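Local structure of aminotransferase, classes I and II (3H14) at residues 36-48 with 227-239. The protein probably catalyses transfer of the amino group of L-aspartate to 2-oxoglutarate as a pyridoxal 5'-phosphate-dependent class I aminotransferase. Residues are numbered along the deposited sequence; the frame is centred on the assembly and turned at random.
Sequences MEVGQPGTGAPRG and SFSKYFSMTGWRV
The indole of Trp237 meets Ala45 obliquely, NE1 lying 3.7 Å from the Ala45 CB methyl, while Met234 CE lies over one indole face, 3.6 Å above its plane and offset toward the rim. At the indole edge sit Met234 O and a water, which accepts from both Trp237 NE1 and Ala45 N. Deeper in, the Phe232 ring has Tyr231 CD2 over the centre of one face and Phe228 CE1 over the rim of the other. The segment 227-239 carries the SxxK...GxR sequence of class I aminotransferases, in which the lysine normally holds the cofactor; Lys230 is therefore probably that residue, and segment 36-48, which leads into helix 47-57, lies against the turn it begins and meets the lysine itself chiefly through Gly39. Ser233 closes this type I turn. Ser233 OG, anti to its own N (chi1 -162°), donates to Gly44 O (2.8 Å) from 57° above the carbonyl plane, and is hydrogen-bonded to Thr43 OG1 at 2.6 Å. Pro41 lays its ring against the backbone leading into the turn, Pro41 CD being 3.3 Å from Ser229 O. Thr235 OG1 donates a hydrogen bond to Ser229 O (2.7 Å), and Thr235 CG2 rests 3.7 Å from Gln40 CD, the two side chains crossing nearly perpendicularly. With an alanine at Thr235, Ser229 O would probably lose this hydroxyl donor and the Gln40 amide the methyl that limits its turning. Lys230 NZ donates a hydrogen bond of 2.6 Å to Gly39 O, nearly in line with the C=O (angle 165°).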
loop_
_atom_site.group_PDB
_atom_site.type_symbol
_atom_site.label_atom_id
_atom_site.label_comp_id
_atom_site.label_asym_id
_atom_site.label_seq_id
_atom_site.Cartn_x
_atom_site.Cartn_y
_atom_site.Cartn_z
HETATM N N MSE A 36 -2.366 -12.223 10.563
HETATM C CA MSE A 36 -3.051 -11.846 9.319
HETATM C C MSE A 36 -3.475 -10.371 9.307
HETATM O O MSE A 36 -4.316 -9.960 8.509
HETATM C CB MSE A 36 -4.241 -12.786 9.059
HETATM C CG MSE A 36 -3.776 -14.179 8.832
HETATM SE SE MSE A 36 -5.244 -15.420 8.388
HETATM C CE MSE A 36 -4.242 -16.653 7.315
ATOM N N GLU A 37 -2.831 -9.583 10.150
ATOM C CA GLU A 37 -3.138 -8.164 10.346
ATOM C C GLU A 37 -2.121 -7.166 9.778
ATOM O O GLU A 37 -2.404 -5.960 9.799
ATOM C CB GLU A 37 -3.355 -7.848 11.831
ATOM C CG GLU A 37 -2.104 -7.542 12.736
ATOM C CD GLU A 37 -1.199 -8.731 12.997
ATOM O OE1 GLU A 37 -1.278 -9.747 12.264
ATOM O OE2 GLU A 37 -0.368 -8.630 13.923
ATOM N N VAL A 38 -0.962 -7.639 9.308
ATOM C CA VAL A 38 0.137 -6.710 8.954
ATOM C C VAL A 38 0.172 -6.440 7.474
ATOM O O VAL A 38 -0.130 -7.289 6.675
ATOM C CB VAL A 38 1.530 -7.187 9.418
ATOM C CG1 VAL A 38 2.528 -6.004 9.352
ATOM C CG2 VAL A 38 1.502 -7.748 10.861
ATOM N N GLY A 39 0.511 -5.218 7.108
ATOM C CA GLY A 39 0.572 -4.855 5.731
ATOM C C GLY A 39 2.002 -4.795 5.235
ATOM O O GLY A 39 2.390 -3.810 4.650
ATOM N N GLN A 40 2.765 -5.848 5.492
ATOM C CA GLN A 40 4.194 -5.903 5.162
ATOM C C GLN A 40 4.539 -7.343 4.871
ATOM O O GLN A 40 3.923 -8.237 5.463
ATOM C CB GLN A 40 5.072 -5.482 6.341
ATOM C CG GLN A 40 4.573 -4.329 7.177
ATOM C CD GLN A 40 5.380 -4.127 8.457
ATOM O OE1 GLN A 40 6.016 -5.055 8.987
ATOM N NE2 GLN A 40 5.350 -2.907 8.963
ATOM N N PRO A 41 5.522 -7.585 3.987
ATOM C CA PRO A 41 5.954 -8.943 3.716
ATOM C C PRO A 41 6.422 -9.704 4.957
ATOM O O PRO A 41 6.906 -9.102 5.926
ATOM C CB PRO A 41 7.117 -8.754 2.742
ATOM C CG PRO A 41 6.873 -7.460 2.120
ATOM C CD PRO A 41 6.255 -6.609 3.155
ATOM N N GLY A 42 6.254 -11.025 4.926
ATOM C CA GLY A 42 6.779 -11.874 5.974
ATOM C C GLY A 42 8.308 -11.968 5.877
ATOM O O GLY A 42 8.980 -12.312 6.841
ATOM N N THR A 43 8.870 -11.638 4.726
ATOM C CA THR A 43 10.293 -11.822 4.499
ATOM C C THR A 43 11.073 -10.542 4.752
ATOM O O THR A 43 10.529 -9.455 4.759
ATOM C CB THR A 43 10.550 -12.327 3.083
ATOM O OG1 THR A 43 9.825 -11.517 2.153
ATOM C CG2 THR A 43 10.096 -13.800 2.968
ATOM N N GLY A 44 12.359 -10.707 5.011
ATOM C CA GLY A 44 13.274 -9.582 5.040
ATOM C C GLY A 44 13.885 -9.296 3.680
ATOM O O GLY A 44 13.505 -9.872 2.661
ATOM N N ALA A 45 14.863 -8.399 3.673
ATOM C CA ALA A 45 15.576 -8.044 2.450
ATOM C C ALA A 45 16.172 -9.273 1.781
ATOM O O ALA A 45 16.658 -10.203 2.451
ATOM C CB ALA A 45 16.651 -7.019 2.725
ATOM N N PRO A 46 16.149 -9.294 0.450
ATOM C CA PRO A 46 16.683 -10.448 -0.244
ATOM C C PRO A 46 18.191 -10.644 0.024
ATOM O O PRO A 46 18.909 -9.693 0.325
ATOM C CB PRO A 46 16.399 -10.140 -1.704
ATOM C CG PRO A 46 16.245 -8.661 -1.764
ATOM C CD PRO A 46 15.678 -8.247 -0.470
ATOM N N ARG A 47 18.643 -11.886 -0.043
ATOM C CA ARG A 47 20.040 -12.230 0.304
ATOM C C ARG A 47 21.085 -11.388 -0.450
ATOM O O ARG A 47 22.049 -10.948 0.150
ATOM C CB ARG A 47 20.305 -13.722 0.068
ATOM N N GLY A 48 20.865 -11.151 -1.744
ATOM C CA GLY A 48 21.770 -10.320 -2.568
ATOM C C GLY A 48 21.885 -8.876 -2.094
ATOM O O GLY A 48 22.958 -8.280 -2.120
ATOM N N SER A 227 8.123 2.162 -3.710
ATOM C CA SER A 227 8.840 1.777 -2.505
ATOM C C SER A 227 9.508 0.430 -2.744
ATOM O O SER A 227 9.055 -0.367 -3.597
ATOM C CB SER A 227 7.856 1.646 -1.347
ATOM O OG SER A 227 8.518 1.331 -0.108
ATOM N N PHE A 228 10.564 0.175 -1.970
ATOM C CA PHE A 228 11.195 -1.148 -1.928
ATOM C C PHE A 228 10.628 -2.028 -0.817
ATOM O O PHE A 228 11.133 -3.126 -0.596
ATOM C CB PHE A 228 12.709 -0.992 -1.775
ATOM C CG PHE A 228 13.351 -0.405 -2.984
ATOM C CD1 PHE A 228 13.669 -1.225 -4.052
ATOM C CD2 PHE A 228 13.587 0.954 -3.092
ATOM C CE1 PHE A 228 14.241 -0.728 -5.176
ATOM C CE2 PHE A 228 14.176 1.487 -4.240
ATOM C CZ PHE A 228 14.481 0.648 -5.291
ATOM N N SER A 229 9.547 -1.573 -0.181
ATOM C CA SER A 229 9.036 -2.194 1.020
ATOM C C SER A 229 8.201 -3.463 0.786
ATOM O O SER A 229 8.009 -4.230 1.732
ATOM C CB SER A 229 8.212 -1.192 1.835
ATOM O OG SER A 229 7.110 -0.709 1.073
ATOM N N LYS A 230 7.706 -3.667 -0.444
ATOM C CA LYS A 230 6.723 -4.716 -0.739
ATOM C C LYS A 230 7.276 -5.841 -1.639
ATOM O O LYS A 230 7.783 -6.818 -1.123
ATOM C CB LYS A 230 5.432 -4.121 -1.308
ATOM C CG LYS A 230 4.861 -2.969 -0.496
ATOM C CD LYS A 230 4.405 -3.356 0.936
ATOM C CE LYS A 230 3.836 -2.110 1.615
ATOM N NZ LYS A 230 3.628 -2.157 3.072
ATOM N N TYR A 231 7.162 -5.737 -2.955
ATOM C CA TYR A 231 7.762 -6.741 -3.841
ATOM C C TYR A 231 9.262 -6.891 -3.559
ATOM O O TYR A 231 9.806 -7.992 -3.572
ATOM C CB TYR A 231 7.610 -6.344 -5.288
ATOM C CG TYR A 231 8.288 -7.314 -6.210
ATOM C CD1 TYR A 231 7.759 -8.610 -6.413
ATOM C CD2 TYR A 231 9.479 -6.993 -6.824
ATOM C CE1 TYR A 231 8.407 -9.531 -7.252
ATOM C CE2 TYR A 231 10.100 -7.889 -7.682
ATOM C CZ TYR A 231 9.567 -9.149 -7.886
ATOM O OH TYR A 231 10.243 -10.005 -8.716
ATOM N N PHE A 232 9.935 -5.776 -3.301
ATOM C CA PHE A 232 11.393 -5.861 -3.049
ATOM C C PHE A 232 11.759 -6.245 -1.630
ATOM O O PHE A 232 12.928 -6.452 -1.347
ATOM C CB PHE A 232 12.090 -4.598 -3.510
ATOM C CG PHE A 232 11.965 -4.401 -4.965
ATOM C CD1 PHE A 232 12.755 -5.147 -5.840
ATOM C CD2 PHE A 232 11.031 -3.523 -5.478
ATOM C CE1 PHE A 232 12.628 -5.014 -7.206
ATOM C CE2 PHE A 232 10.911 -3.352 -6.831
ATOM C CZ PHE A 232 11.720 -4.123 -7.714
ATOM N N SER A 233 10.738 -6.345 -0.758
ATOM C CA SER A 233 10.861 -6.969 0.564
ATOM C C SER A 233 11.840 -6.265 1.487
ATOM O O SER A 233 12.474 -6.919 2.306
ATOM C CB SER A 233 11.234 -8.451 0.415
ATOM O OG SER A 233 10.951 -9.182 1.616
HETATM N N MSE A 234 11.927 -4.934 1.396
HETATM C CA MSE A 234 12.790 -4.154 2.271
HETATM C C MSE A 234 12.022 -3.207 3.180
HETATM O O MSE A 234 12.406 -2.051 3.390
HETATM C CB MSE A 234 13.822 -3.389 1.426
HETATM C CG MSE A 234 14.720 -4.304 0.710
HETATM SE SE MSE A 234 15.991 -3.376 -0.407
HETATM C CE MSE A 234 16.847 -2.344 0.987
ATOM N N THR A 235 10.916 -3.696 3.749
ATOM C CA THR A 235 10.242 -2.964 4.793
ATOM C C THR A 235 11.243 -2.709 5.912
ATOM O O THR A 235 12.011 -3.579 6.275
ATOM C CB THR A 235 8.991 -3.756 5.342
ATOM O OG1 THR A 235 7.953 -3.752 4.347
ATOM C CG2 THR A 235 8.486 -3.147 6.658
ATOM N N GLY A 236 11.264 -1.493 6.414
ATOM C CA GLY A 236 12.143 -1.144 7.521
ATOM C C GLY A 236 13.403 -0.409 7.080
ATOM O O GLY A 236 14.102 0.167 7.897
ATOM N N TRP A 237 13.706 -0.437 5.791
ATOM C CA TRP A 237 14.958 0.134 5.253
ATOM C C TRP A 237 14.840 1.595 4.813
ATOM O O TRP A 237 15.838 2.253 4.508
ATOM C CB TRP A 237 15.426 -0.731 4.085
ATOM C CG TRP A 237 15.968 -2.070 4.535
ATOM C CD1 TRP A 237 15.276 -3.220 4.684
ATOM C CD2 TRP A 237 17.337 -2.382 4.856
ATOM N NE1 TRP A 237 16.114 -4.236 5.080
ATOM C CE2 TRP A 237 17.385 -3.749 5.190
ATOM C CE3 TRP A 237 18.522 -1.632 4.893
ATOM C CZ2 TRP A 237 18.559 -4.382 5.600
ATOM C CZ3 TRP A 237 19.696 -2.254 5.293
ATOM C CH2 TRP A 237 19.711 -3.630 5.619
ATOM N N ARG A 238 13.619 2.111 4.777
ATOM C CA ARG A 238 13.361 3.526 4.435
ATOM C C ARG A 238 13.975 3.935 3.110
ATOM O O ARG A 238 14.763 4.877 3.020
ATOM C CB ARG A 238 13.792 4.472 5.567
ATOM N N VAL A 239 13.632 3.205 2.064
ATOM C CA VAL A 239 14.100 3.583 0.738
ATOM C C VAL A 239 12.984 3.332 -0.266
ATOM O O VAL A 239 12.277 2.328 -0.186
ATOM C CB VAL A 239 15.457 2.876 0.350
ATOM C CG1 VAL A 239 15.355 1.337 0.427
ATOM C CG2 VAL A 239 15.912 3.314 -1.048
HETATM O O HOH W 1 10.046 -6.653 4.025
HETATM O O HOH W 2 15.502 -7.005 5.972
#